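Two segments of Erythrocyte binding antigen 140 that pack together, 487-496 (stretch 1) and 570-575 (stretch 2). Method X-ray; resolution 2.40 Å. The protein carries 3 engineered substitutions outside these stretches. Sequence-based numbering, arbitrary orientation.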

# COMPACT_ATOMS: atom_id res chain seq x y z
N GLY A 487 7.18 37.94 -6.14
CA GLY A 487 7.38 38.93 -7.19
C GLY A 487 6.22 38.95 -8.17
O GLY A 487 5.58 39.98 -8.37
N ASP A 488 5.95 37.80 -8.78
CA ASP A 488 4.86 37.69 -9.74
C ASP A 488 3.54 38.13 -9.13
O ASP A 488 2.72 38.78 -9.78
CB ASP A 488 4.73 36.25 -10.26
CG ASP A 488 5.85 35.86 -11.19
OD1 ASP A 488 6.45 36.77 -11.81
OD2 ASP A 488 6.12 34.65 -11.32
N ASP A 489 3.33 37.78 -7.86
CA ASP A 489 2.10 38.13 -7.17
C ASP A 489 2.03 39.64 -6.97
O ASP A 489 0.98 40.25 -7.14
CB ASP A 489 2.03 37.42 -5.81
CG ASP A 489 0.79 37.78 -5.03
OD1 ASP A 489 -0.31 37.37 -5.45
OD2 ASP A 489 0.91 38.46 -3.99
N PHE A 490 3.16 40.24 -6.61
CA PHE A 490 3.22 41.67 -6.36
C PHE A 490 2.97 42.46 -7.64
O PHE A 490 2.06 43.29 -7.71
CB PHE A 490 4.58 42.06 -5.78
CG PHE A 490 4.85 43.53 -5.79
CD1 PHE A 490 4.18 44.38 -4.92
CD2 PHE A 490 5.79 44.08 -6.66
CE1 PHE A 490 4.43 45.74 -4.93
CE2 PHE A 490 6.04 45.44 -6.67
CZ PHE A 490 5.36 46.27 -5.80
N CYS A 491 3.79 42.20 -8.66
CA CYS A 491 3.66 42.88 -9.94
C CYS A 491 2.24 42.76 -10.49
O CYS A 491 1.68 43.73 -10.98
CB CYS A 491 4.66 42.32 -10.94
SG CYS A 491 6.39 42.60 -10.49
N GLU A 492 1.67 41.56 -10.39
CA GLU A 492 0.32 41.32 -10.89
C GLU A 492 -0.68 42.24 -10.19
O GLU A 492 -1.39 43.00 -10.84
CB GLU A 492 -0.08 39.86 -10.69
CG GLU A 492 -1.50 39.54 -11.15
CD GLU A 492 -1.87 38.08 -10.93
OE1 GLU A 492 -1.07 37.34 -10.32
OE2 GLU A 492 -2.97 37.68 -11.37
N LYS A 493 -0.73 42.15 -8.87
CA LYS A 493 -1.71 42.91 -8.10
C LYS A 493 -1.48 44.41 -8.24
O LYS A 493 -2.41 45.21 -8.10
CB LYS A 493 -1.69 42.49 -6.63
CG LYS A 493 -1.97 41.01 -6.39
CD LYS A 493 -3.16 40.50 -7.21
CE LYS A 493 -3.34 39.00 -7.06
NZ LYS A 493 -4.42 38.48 -7.94
N ARG A 494 -0.23 44.80 -8.51
CA ARG A 494 0.07 46.20 -8.75
C ARG A 494 -0.57 46.63 -10.06
O ARG A 494 -1.24 47.65 -10.12
CB ARG A 494 1.58 46.42 -8.80
CG ARG A 494 1.97 47.87 -9.03
CD ARG A 494 3.47 48.07 -9.04
NE ARG A 494 3.85 49.37 -9.59
CZ ARG A 494 3.94 50.49 -8.89
NH1 ARG A 494 3.69 50.50 -7.58
NH2 ARG A 494 4.29 51.62 -9.49
N LYS A 495 -0.36 45.83 -11.11
CA LYS A 495 -1.01 46.08 -12.39
C LYS A 495 -2.51 46.25 -12.19
O LYS A 495 -3.11 47.19 -12.71
CB LYS A 495 -0.75 44.93 -13.37
CG LYS A 495 0.49 45.10 -14.23
CD LYS A 495 0.31 44.43 -15.59
CE LYS A 495 -0.03 42.95 -15.47
NZ LYS A 495 1.08 42.16 -14.86
N GLU A 496 -3.09 45.33 -11.44
CA GLU A 496 -4.52 45.35 -11.17
C GLU A 496 -4.94 46.68 -10.54
O GLU A 496 -5.91 47.31 -10.96
CB GLU A 496 -4.90 44.20 -10.25
CG GLU A 496 -6.38 44.09 -9.94
CD GLU A 496 -6.72 42.89 -9.08
OE1 GLU A 496 -5.79 42.11 -8.76
OE2 GLU A 496 -7.90 42.73 -8.71
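Stretch 2, residues 570-575: KSKECK

Stretch 1 is helical throughout, its i to i+4 bonds unbroken from Gly487 to Glu496. Stretch 2 is compact: Ser571, the first residue to leave a preceding helix, has phi/psi of -92/95, and a 3-10 turn follows, pinned by Cys574 N to Ser571 O at 2.9 Å. The turn lays Glu573 beside Asp488 (CA to CA 4.9 Å) and Cys574 beside Cys491 (CA to CA 5.4 Å). Stretch 2 advances in the same general direction as the helix.

The covalent anchor is the disulfide, Cys491 SG to Cys574 SG at 2.0 Å with chi3 of 109°. Both cysteines take the m rotamer and are buried, and Cys574 SG also rests 3.3 Å from Gly487 O.

One turn of helix before Cys491, close approach depends on a residue without a side chain. Gly487 CA lies 3.8 Å from Ser571 OG; a CB there would come within 2.6 Å of that OG, a clash.

One hydrogen bond ties the turn's backbone to the helix: Glu573 N donates to Asp488 OD1 at 3.2 Å. The same OD1 lies 2.9 Å from Ser571 CA.

Charge pairs Glu573 with Lys495. Glu573, the residue most covered here, reaches along the helix so that its OE2 meets Lys495 NZ at 3.1 Å, a salt bridge whose hydrogen bond is weak. That OE2 also packs 3.5 Å from Glu492 CB.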

# COMPACT_ATOMS: atom_id res chain seq x y z
N LYS A 570 13.41 36.09 -13.08
CA LYS A 570 12.60 34.91 -12.78
C LYS A 570 11.10 35.20 -12.76
O LYS A 570 10.29 34.34 -13.09
CB LYS A 570 13.02 34.30 -11.44
CG LYS A 570 14.40 33.65 -11.46
CD LYS A 570 14.39 32.35 -12.25
CE LYS A 570 15.72 31.63 -12.16
NZ LYS A 570 15.69 30.29 -12.81
N SER A 571 10.74 36.42 -12.39
CA SER A 571 9.34 36.82 -12.31
C SER A 571 8.86 37.45 -13.62
O SER A 571 9.03 38.65 -13.84
CB SER A 571 9.12 37.80 -11.16
OG SER A 571 9.43 37.21 -9.91
N LYS A 572 8.27 36.63 -14.49
CA LYS A 572 7.73 37.11 -15.76
C LYS A 572 6.86 38.35 -15.56
O LYS A 572 7.00 39.34 -16.28
CB LYS A 572 6.88 36.02 -16.43
CG LYS A 572 7.64 35.10 -17.37
CD LYS A 572 6.65 34.29 -18.20
CE LYS A 572 7.28 33.01 -18.74
NZ LYS A 572 6.26 32.16 -19.43
N GLU A 573 5.96 38.27 -14.59
CA GLU A 573 4.99 39.33 -14.34
C GLU A 573 5.64 40.69 -14.09
O GLU A 573 5.00 41.73 -14.22
CB GLU A 573 4.12 38.97 -13.14
CG GLU A 573 2.74 39.59 -13.16
CD GLU A 573 1.79 38.90 -14.13
OE1 GLU A 573 2.26 38.03 -14.89
OE2 GLU A 573 0.59 39.23 -14.11
N CYS A 574 6.92 40.67 -13.72
CA CYS A 574 7.66 41.90 -13.44
C CYS A 574 8.56 42.31 -14.61
O CYS A 574 9.37 43.22 -14.48
CB CYS A 574 8.51 41.72 -12.18
SG CYS A 574 7.63 41.02 -10.78
N LYS A 575 8.40 41.63 -15.74
CA LYS A 575 9.25 41.88 -16.90
C LYS A 575 9.25 43.35 -17.30
O LYS A 575 10.24 43.86 -17.82
CB LYS A 575 8.78 41.03 -18.09
CG LYS A 575 9.53 41.30 -19.38
CD LYS A 575 8.88 40.60 -20.57
CE LYS A 575 9.52 41.02 -21.88
NZ LYS A 575 8.81 40.47 -23.06